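MRNA interferase (Mycobacterium tuberculosis, PDB 6L2A) probably acts as the toxin of a type II toxin-antitoxin pair, a MazF-family endoribonuclease that cleaves RNA. Local coordinates at residues 31-36 / 49-54; 11-16 / 94-99; 64-69 / 79-84. The protein carries 6 engineered substitutions. All blocks are in the same frame, centred on the assembly; numbering follows the deposited sequence.

Contact 1 (31-36 / 49-54)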
loop_
_atom_site.group_PDB
_atom_site.type_symbol
_atom_site.label_atom_id
_atom_site.label_comp_id
_atom_site.label_asym_id
_atom_site.label_seq_id
_atom_site.Cartn_x
_atom_site.Cartn_y
_atom_site.Cartn_z
ATOM N N VAL A 31 2.694 -0.236 11.179
ATOM C CA VAL A 31 2.575 -1.690 11.239
ATOM C C VAL A 31 3.119 -2.285 9.947
ATOM O O VAL A 31 2.703 -1.888 8.852
ATOM C CB VAL A 31 1.115 -2.124 11.459
ATOM C CG1 VAL A 31 1.027 -3.644 11.591
ATOM C CG2 VAL A 31 0.524 -1.434 12.681
ATOM N N VAL A 32 4.037 -3.242 10.071
ATOM C CA VAL A 32 4.530 -3.968 8.905
ATOM C C VAL A 32 3.431 -4.881 8.378
ATOM O O VAL A 32 2.882 -5.704 9.122
ATOM C CB VAL A 32 5.785 -4.776 9.265
ATOM C CG1 VAL A 32 6.262 -5.567 8.058
ATOM C CG2 VAL A 32 6.886 -3.859 9.794
ATOM N N VAL A 33 3.112 -4.754 7.088
ATOM C CA VAL A 33 2.041 -5.559 6.503
ATOM C C VAL A 33 2.496 -6.297 5.249
ATOM O O VAL A 33 1.742 -7.103 4.690
ATOM C CB VAL A 33 0.796 -4.702 6.204
ATOM C CG1 VAL A 33 0.213 -4.149 7.494
ATOM C CG2 VAL A 33 1.130 -3.581 5.229
ATOM N N SER A 34 3.714 -6.036 4.785
ATOM C CA SER A 34 4.263 -6.876 3.730
ATOM C C SER A 34 4.488 -8.287 4.267
ATOM O O SER A 34 4.769 -8.484 5.451
ATOM C CB SER A 34 5.567 -6.287 3.184
ATOM O OG SER A 34 6.420 -5.835 4.221
ATOM N N ASN A 35 4.334 -9.279 3.389
ATOM C CA ASN A 35 4.458 -10.666 3.816
ATOM C C ASN A 35 5.888 -10.968 4.263
ATOM O O ASN A 35 6.847 -10.285 3.889
ATOM C CB ASN A 35 4.028 -11.620 2.697
ATOM C CG ASN A 35 5.039 -11.698 1.568
ATOM O OD1 ASN A 35 6.027 -12.424 1.654
ATOM N ND2 ASN A 35 4.788 -10.957 0.496
ATOM N N ASP A 36 6.025 -12.014 5.081
ATOM C CA ASP A 36 7.307 -12.292 5.715
ATOM C C ASP A 36 8.324 -12.931 4.775
ATOM O O ASP A 36 9.517 -12.931 5.097
ATOM C CB ASP A 36 7.108 -13.177 6.946
ATOM C CG ASP A 36 6.768 -12.373 8.188
ATOM O OD1 ASP A 36 7.005 -11.145 8.182
ATOM O OD2 ASP A 36 6.271 -12.963 9.168
ATOM N N VAL A 49 12.303 -3.017 -0.136
ATOM C CA VAL A 49 11.085 -2.310 0.250
ATOM C C VAL A 49 10.301 -3.141 1.255
ATOM O O VAL A 49 10.130 -4.354 1.092
ATOM C CB VAL A 49 10.218 -1.986 -0.982
ATOM C CG1 VAL A 49 10.750 -0.762 -1.704
ATOM C CG2 VAL A 49 10.152 -3.180 -1.919
ATOM N N ILE A 50 9.829 -2.473 2.303
ATOM C CA ILE A 50 8.850 -3.001 3.244
ATOM C C ILE A 50 7.586 -2.172 3.080
ATOM O O ILE A 50 7.649 -0.986 2.746
ATOM C CB ILE A 50 9.363 -2.943 4.703
ATOM C CG1 ILE A 50 10.767 -3.540 4.792
ATOM C CG2 ILE A 50 8.420 -3.668 5.653
ATOM C CD1 ILE A 50 10.819 -5.017 4.476
ATOM N N THR A 51 6.432 -2.795 3.295
ATOM C CA THR A 51 5.160 -2.094 3.223
ATOM C C THR A 51 4.598 -1.951 4.629
ATOM O O THR A 51 4.540 -2.930 5.379
ATOM C CB THR A 51 4.179 -2.829 2.310
ATOM O OG1 THR A 51 4.730 -2.901 0.990
ATOM C CG2 THR A 51 2.862 -2.088 2.255
ATOM N N VAL A 52 4.210 -0.726 4.991
ATOM C CA VAL A 52 3.781 -0.416 6.347
ATOM C C VAL A 52 2.452 0.324 6.317
ATOM O O VAL A 52 2.079 0.953 5.324
ATOM C CB VAL A 52 4.830 0.418 7.117
ATOM C CG1 VAL A 52 6.148 -0.340 7.217
ATOM C CG2 VAL A 52 5.026 1.774 6.449
ATOM N N VAL A 53 1.746 0.247 7.439
ATOM C CA VAL A 53 0.497 0.973 7.657
ATOM C C VAL A 53 0.706 1.950 8.808
ATOM O O VAL A 53 0.929 1.520 9.950
ATOM C CB VAL A 53 -0.661 0.002 7.936
ATOM C CG1 VAL A 53 -1.857 0.744 8.484
ATOM C CG2 VAL A 53 -1.034 -0.743 6.663
ATOM N N PRO A 54 0.657 3.258 8.561
ATOM C CA PRO A 54 0.920 4.224 9.632
ATOM C C PRO A 54 -0.134 4.169 10.723
ATOM O O PRO A 54 -1.287 3.793 10.499
ATOM C CB PRO A 54 0.897 5.577 8.910
ATOM C CG PRO A 54 1.137 5.250 7.475
ATOM C CD PRO A 54 0.503 3.912 7.254
#
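Ser34 and Thr51 meet where strand 28-32 ends and the chain turns toward helix 36-45. The hydroxyl of Ser34 sits between its own backbone N and carbonyl carbon (chi1 44°), a rotation that carries OG to the backbone of strand 49-56. There Ser34 OG accepts an almost straight bond from Thr51 N (3.2 Å, 174° at the hydrogen), while its strongest polar partner is Asn39 OD1. Thr51 O is gripped twice, by Val33 N at 2.9 Å and by Ser34 N at 3.3 Å, both from the same face of its carbonyl plane. Before this point the pairing is regular antiparallel sheet, buried in the SH3-like barrel of the MazF family: Val31 and Val53 exchange two backbone hydrogen bonds, and Val32 faces Val52 as a non-hydrogen-bonded pair. Val33 CG1 reaches Val53 CG2 at 3.7 Å, while Val33 CG2 lies between Thr51 CG2 and Val53 CG2, 3.8 Å from each; Val33 crosses both side chains at about a right angle. Val32 CG1 lies against Ile50 CG2 (3.7 Å), and Ile50 CG2 also touches Ser34 OG. Thr51 OG1 bonds His117 NE2 of the second subunit, with Ser89 OG of the same chain as another partner. Leu110 and Leu114 of helix 104-117 cover Val31, Val33 and Val53, and helix 36-45 lies on Val32 and Ile50 through Asn39 and Ala42. The backbone of Val32 bonds to Gly9 and Glu10, where strand 10-14 begins, and Ile50 and Val52 bond to Ile90 and Arg88 of strand 88-91.

Contact 2 (11-16 / 94-99). Engineered in segment 11-16: Ser15 (natural residue Asp). Engineered in segment 94-99: Ala94 (natural residue Arg).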
loop_
_atom_site.group_PDB
_atom_site.type_symbol
_atom_site.label_atom_id
_atom_site.label_comp_id
_atom_site.label_asym_id
_atom_site.label_seq_id
_atom_site.Cartn_x
_atom_site.Cartn_y
_atom_site.Cartn_z
ATOM N N ILE A 11 5.248 -3.422 15.098
ATOM C CA ILE A 11 5.115 -1.970 15.078
ATOM C C ILE A 11 6.512 -1.375 15.158
ATOM O O ILE A 11 7.255 -1.638 16.111
ATOM C CB ILE A 11 4.229 -1.464 16.224
ATOM C CG1 ILE A 11 2.838 -2.079 16.108
ATOM C CG2 ILE A 11 4.145 0.060 16.207
ATOM C CD1 ILE A 11 1.959 -1.775 17.268
ATOM N N TRP A 12 6.866 -0.574 14.159
ATOM C CA TRP A 12 8.173 0.049 14.067
ATOM C C TRP A 12 8.026 1.561 13.985
ATOM O O TRP A 12 7.063 2.077 13.412
ATOM C CB TRP A 12 8.944 -0.443 12.834
ATOM C CG TRP A 12 9.533 -1.807 12.972
ATOM C CD1 TRP A 12 8.857 -2.987 13.076
ATOM C CD2 TRP A 12 10.926 -2.137 12.999
ATOM N NE1 TRP A 12 9.743 -4.031 13.180
ATOM C CE2 TRP A 12 11.020 -3.537 13.133
ATOM C CE3 TRP A 12 12.103 -1.384 12.929
ATOM C CZ2 TRP A 12 12.244 -4.200 13.198
ATOM C CZ3 TRP A 12 13.319 -2.045 12.994
ATOM C CH2 TRP A 12 13.380 -3.439 13.127
ATOM N N GLN A 13 8.990 2.264 14.566
ATOM C CA GLN A 13 9.169 3.676 14.268
ATOM C C GLN A 13 9.840 3.790 12.906
ATOM O O GLN A 13 10.874 3.160 12.664
ATOM C CB GLN A 13 10.012 4.355 15.347
ATOM C CG GLN A 13 10.052 5.873 15.251
ATOM C CD GLN A 13 8.774 6.531 15.746
ATOM O OE1 GLN A 13 7.786 5.859 16.049
ATOM N NE2 GLN A 13 8.794 7.856 15.842
ATOM N N VAL A 14 9.237 4.563 12.002
ATOM C CA VAL A 14 9.711 4.639 10.628
ATOM C C VAL A 14 9.837 6.098 10.215
ATOM O O VAL A 14 9.179 6.986 10.761
ATOM C CB VAL A 14 8.788 3.885 9.641
ATOM C CG1 VAL A 14 8.632 2.433 10.055
ATOM C CG2 VAL A 14 7.431 4.565 9.545
ATOM N N SER A 15 10.701 6.334 9.234
ATOM C CA SER A 15 10.851 7.650 8.628
ATOM C C SER A 15 9.969 7.726 7.389
ATOM O O SER A 15 10.163 6.964 6.436
ATOM C CB SER A 15 12.312 7.919 8.269
ATOM O OG SER A 15 12.426 9.065 7.445
ATOM N N LEU A 16 9.000 8.634 7.405
ATOM C CA LEU A 16 8.109 8.814 6.264
ATOM C C LEU A 16 8.462 10.082 5.494
ATOM O O LEU A 16 8.491 10.085 4.263
ATOM C CB LEU A 16 6.651 8.862 6.721
ATOM N N ALA A 94 14.688 3.082 6.081
ATOM C CA ALA A 94 13.763 3.947 6.799
ATOM C C ALA A 94 13.205 3.302 8.058
ATOM O O ALA A 94 12.517 3.981 8.827
ATOM C CB ALA A 94 12.608 4.370 5.884
ATOM N N LEU A 95 13.471 2.016 8.282
ATOM C CA LEU A 95 13.118 1.366 9.538
ATOM C C LEU A 95 14.088 1.826 10.617
ATOM O O LEU A 95 15.301 1.612 10.500
ATOM C CB LEU A 95 13.161 -0.154 9.392
ATOM C CG LEU A 95 11.960 -0.865 8.773
ATOM C CD1 LEU A 95 12.180 -2.370 8.798
ATOM C CD2 LEU A 95 10.683 -0.503 9.506
ATOM N N LEU A 96 13.563 2.461 11.665
ATOM C CA LEU A 96 14.401 3.054 12.702
ATOM C C LEU A 96 14.555 2.134 13.908
ATOM O O LEU A 96 15.674 1.745 14.254
ATOM C CB LEU A 96 13.826 4.414 13.116
ATOM C CG LEU A 96 13.698 5.392 11.941
ATOM C CD1 LEU A 96 12.970 6.668 12.325
ATOM C CD2 LEU A 96 15.054 5.709 11.349
ATOM N N ARG A 97 13.446 1.754 14.542
ATOM C CA ARG A 97 13.512 0.894 15.715
ATOM C C ARG A 97 12.172 0.197 15.889
ATOM O O ARG A 97 11.134 0.760 15.526
ATOM C CB ARG A 97 13.866 1.699 16.977
ATOM C CG ARG A 97 12.721 2.542 17.509
ATOM C CD ARG A 97 13.192 3.604 18.490
ATOM N NE ARG A 97 12.268 4.733 18.518
ATOM C CZ ARG A 97 11.156 4.770 19.246
ATOM N NH1 ARG A 97 10.830 3.738 20.015
ATOM N NH2 ARG A 97 10.370 5.837 19.206
ATOM N N PRO A 98 12.164 -1.021 16.419
ATOM C CA PRO A 98 10.895 -1.685 16.730
ATOM C C PRO A 98 10.311 -1.173 18.035
ATOM O O PRO A 98 11.026 -0.857 18.988
ATOM C CB PRO A 98 11.294 -3.159 16.845
ATOM C CG PRO A 98 12.705 -3.112 17.325
ATOM C CD PRO A 98 13.325 -1.879 16.710
ATOM N N ILE A 99 8.984 -1.101 18.067
ATOM C CA ILE A 99 8.252 -0.607 19.222
ATOM C C ILE A 99 7.467 -1.718 19.905
ATOM O O ILE A 99 7.422 -1.789 21.136
ATOM C CB ILE A 99 7.322 0.555 18.812
ATOM C CG1 ILE A 99 8.146 1.740 18.305
ATOM C CG2 ILE A 99 6.428 0.973 19.969
ATOM C CD1 ILE A 99 7.312 2.844 17.694
#
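Ile11 and Ile99 open an antiparallel pairing of strands 10-14 and 95-101 whose register is shifted by a classic beta bulge, in the SH3-like barrel of the MazF family. Ile11 O accepts from Ile99 N, and Ile11 CG2 rests against Ile99 CB at 4.1 Å. Next, Trp12 lays its indole between two residues of the partner strand. CH-pi contacts cover both faces of the Trp12 six-membered ring: Pro98 CB over its centre, 3.9 Å from the centroid, and Leu95 CD1 over the opposite face, offset toward the rim. The indole N-H goes to Glu10 OE2. Gln13 carries the bulge, Leu96 and Arg97 both facing it: Gln13 O receives a 3.0 Å bond from Leu96 N and a weak one from Arg97 N, while Gln13 N donates to Arg97 O at 2.8 Å, nearly along the C=O axis. The side chains of Gln13 and Arg97 lie side by side with amide and guanidinium planes 31° apart; Gln13 CB is over one face of the guanidinium, and no hydrogen bond joins the two polar ends. Val14 returns to the side of the sheet that bears Trp12; its side chain lies alongside Leu95, whereas Trp12 crosses Leu95 at about a right angle. Leu95 CD2 touches both Val14 CG1 and Trp12 CB. Ala30 of strand 28-32 and Ile90 of strand 88-91 pack on Val14 as well. At the end, Ser15 and Ala94, both engineered, are joined through their backbones: Ser15 N meets Ala94 O at 3.0 Å in the carbonyl plane, and Ala94 CB lies 3.6 Å from Ser15 O.

Contact 3 (64-69 / 79-84); sequences PFQVLL and DCKAQA
Lys81 CG stands between its backbone N and carbonyl carbon (chi1 61°), and Gln66 CG is anti to its carbonyl carbon (chi1 -52°); beyond CG both chains run extended and cross obliquely. Lys81 NZ meets Gln66 OE1 at 3.0 Å from above the amide plane, 37° out of it. Lys61 O is the ammonium's strongest partner, and Tyr63 N also donates to Gln66 OE1. On the other branch of the amide, Gln66 NE2 donates to Glu85 OE2 and to a water, which Lys81 NZ reaches only weakly; these bonds probably fix the amide's rotation. The reverse face, bearing Val67, Leu69, Cys80 and Ala82, is apolar, with Leu69 CD1 on Ala82 CB at 4.0 Å and Val67 against helix 104-117. Between the faces, Val67 with Ala82 and Leu69 with Cys80 exchange paired backbone hydrogen bonds, the shortest from Leu69 N to Cys80 O at 2.6 Å. Ala84 N adds a weak bond to Phe65 O. Nine residues including the short helix 71-74 join these two antiparallel neighbours, and strand 80-83 lies between strand 66-69 and strand 49-56 in the curled antiparallel sheet of the SH3-like MazF fold.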
loop_
_atom_site.group_PDB
_atom_site.type_symbol
_atom_site.label_atom_id
_atom_site.label_comp_id
_atom_site.label_asym_id
_atom_site.label_seq_id
_atom_site.Cartn_x
_atom_site.Cartn_y
_atom_site.Cartn_z
ATOM N N PRO A 64 -13.931 1.864 8.872
ATOM C CA PRO A 64 -13.749 0.419 8.650
ATOM C C PRO A 64 -12.461 0.065 7.927
ATOM O O PRO A 64 -12.070 -1.110 7.941
ATOM C CB PRO A 64 -14.976 0.027 7.814
ATOM C CG PRO A 64 -15.901 1.186 7.880
ATOM C CD PRO A 64 -15.068 2.388 8.096
ATOM N N PHE A 65 -11.805 1.027 7.280
ATOM C CA PHE A 65 -10.479 0.824 6.718
ATOM C C PHE A 65 -9.379 1.156 7.717
ATOM O O PHE A 65 -8.222 1.338 7.322
ATOM C CB PHE A 65 -10.312 1.646 5.437
ATOM C CG PHE A 65 -10.807 3.061 5.549
ATOM C CD1 PHE A 65 -9.977 4.066 6.015
ATOM C CD2 PHE A 65 -12.103 3.386 5.178
ATOM C CE1 PHE A 65 -10.430 5.368 6.113
ATOM C CE2 PHE A 65 -12.562 4.689 5.275
ATOM C CZ PHE A 65 -11.724 5.680 5.741
ATOM N N GLN A 66 -9.723 1.248 9.001
ATOM C CA GLN A 66 -8.779 1.505 10.075
ATOM C C GLN A 66 -9.067 0.533 11.210
ATOM O O GLN A 66 -10.177 0.009 11.331
ATOM C CB GLN A 66 -8.873 2.958 10.567
ATOM C CG GLN A 66 -8.782 3.988 9.446
ATOM C CD GLN A 66 -9.191 5.379 9.893
ATOM O OE1 GLN A 66 -9.961 5.536 10.838
ATOM N NE2 GLN A 66 -8.683 6.396 9.203
ATOM N N VAL A 67 -8.058 0.282 12.043
ATOM C CA VAL A 67 -8.155 -0.727 13.096
ATOM C C VAL A 67 -7.668 -0.130 14.408
ATOM O O VAL A 67 -6.532 0.352 14.493
ATOM C CB VAL A 67 -7.356 -1.997 12.757
ATOM C CG1 VAL A 67 -7.488 -3.018 13.882
ATOM C CG2 VAL A 67 -7.836 -2.595 11.441
ATOM N N LEU A 68 -8.514 -0.182 15.433
ATOM C CA LEU A 68 -8.123 0.258 16.766
ATOM C C LEU A 68 -7.088 -0.695 17.353
ATOM O O LEU A 68 -7.303 -1.911 17.393
ATOM C CB LEU A 68 -9.353 0.333 17.671
ATOM C CG LEU A 68 -9.144 0.617 19.162
ATOM C CD1 LEU A 68 -8.692 2.047 19.385
ATOM C CD2 LEU A 68 -10.415 0.325 19.941
ATOM N N LEU A 69 -5.963 -0.144 17.804
ATOM C CA LEU A 69 -4.874 -0.921 18.389
ATOM C C LEU A 69 -4.767 -0.585 19.871
ATOM O O LEU A 69 -4.472 0.559 20.231
ATOM C CB LEU A 69 -3.552 -0.639 17.675
ATOM C CG LEU A 69 -3.521 -0.888 16.164
ATOM C CD1 LEU A 69 -2.169 -0.507 15.577
ATOM C CD2 LEU A 69 -3.853 -2.341 15.859
ATOM N N ASP A 79 -4.037 4.166 23.193
ATOM C CA ASP A 79 -4.775 3.511 22.123
ATOM C C ASP A 79 -4.558 4.277 20.828
ATOM O O ASP A 79 -4.554 5.511 20.805
ATOM C CB ASP A 79 -6.267 3.431 22.448
ATOM C CG ASP A 79 -6.571 2.435 23.549
ATOM O OD1 ASP A 79 -5.663 1.662 23.915
ATOM O OD2 ASP A 79 -7.718 2.425 24.047
ATOM N N CYS A 80 -4.349 3.536 19.747
ATOM C CA CYS A 80 -4.053 4.129 18.457
ATOM C C CYS A 80 -4.863 3.398 17.401
ATOM O O CYS A 80 -5.502 2.380 17.674
ATOM C CB CYS A 80 -2.557 4.058 18.146
ATOM S SG CYS A 80 -1.495 5.106 19.166
ATOM N N LYS A 81 -4.840 3.919 16.182
ATOM C CA LYS A 81 -5.490 3.235 15.077
ATOM C C LYS A 81 -4.527 3.132 13.905
ATOM O O LYS A 81 -3.826 4.092 13.572
ATOM C CB LYS A 81 -6.794 3.935 14.650
ATOM C CG LYS A 81 -6.648 5.356 14.151
ATOM C CD LYS A 81 -7.985 5.876 13.642
ATOM C CE LYS A 81 -7.833 7.219 12.950
ATOM N NZ LYS A 81 -9.154 7.820 12.618
ATOM N N ALA A 82 -4.471 1.943 13.313
ATOM C CA ALA A 82 -3.747 1.745 12.069
ATOM C C ALA A 82 -4.602 2.259 10.921
ATOM O O ALA A 82 -5.799 1.971 10.856
ATOM C CB ALA A 82 -3.413 0.267 11.868
ATOM N N GLN A 83 -3.993 3.027 10.027
ATOM C CA GLN A 83 -4.699 3.675 8.925
ATOM C C GLN A 83 -4.310 2.970 7.629
ATOM O O GLN A 83 -3.323 3.329 6.985
ATOM C CB GLN A 83 -4.362 5.160 8.868
ATOM C CG GLN A 83 -4.614 5.912 10.162
ATOM C CD GLN A 83 -4.256 7.380 10.048
ATOM O OE1 GLN A 83 -3.164 7.797 10.434
ATOM N NE2 GLN A 83 -5.173 8.173 9.508
ATOM N N ALA A 84 -5.098 1.961 7.244
ATOM C CA ALA A 84 -4.796 1.211 6.031
ATOM C C ALA A 84 -4.891 2.069 4.778
ATOM O O ALA A 84 -4.245 1.747 3.774
ATOM C CB ALA A 84 -5.727 0.004 5.902
HETATM O O HOH W 1 -8.702 9.507 9.750
#

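In the fold
All three contacts are antiparallel pairings in one curled sheet. Contact 1 is the most central and fully buried, packed largely through valines. Contact 2, partly at the surface, relies on a tryptophan held between leucine and proline and on a bulge; contact 3 is mostly buried but has a polar face with a lysine-glutamine bond. Strands 28-32 and 10-14 are neighbours, letting Val32 CG2 of contact 1 pack on Trp12 CD1 of contact 2 at 3.9 Å. Strand 49-56 likewise adjoins strand 80-83: Val53 CG1 touches Ala82 CB, and Pro54 O probably accepts from Gln83 N. Contacts 2 and 3 do not touch, their centres about 17 Å apart. The second subunit reaches contact 1 alone.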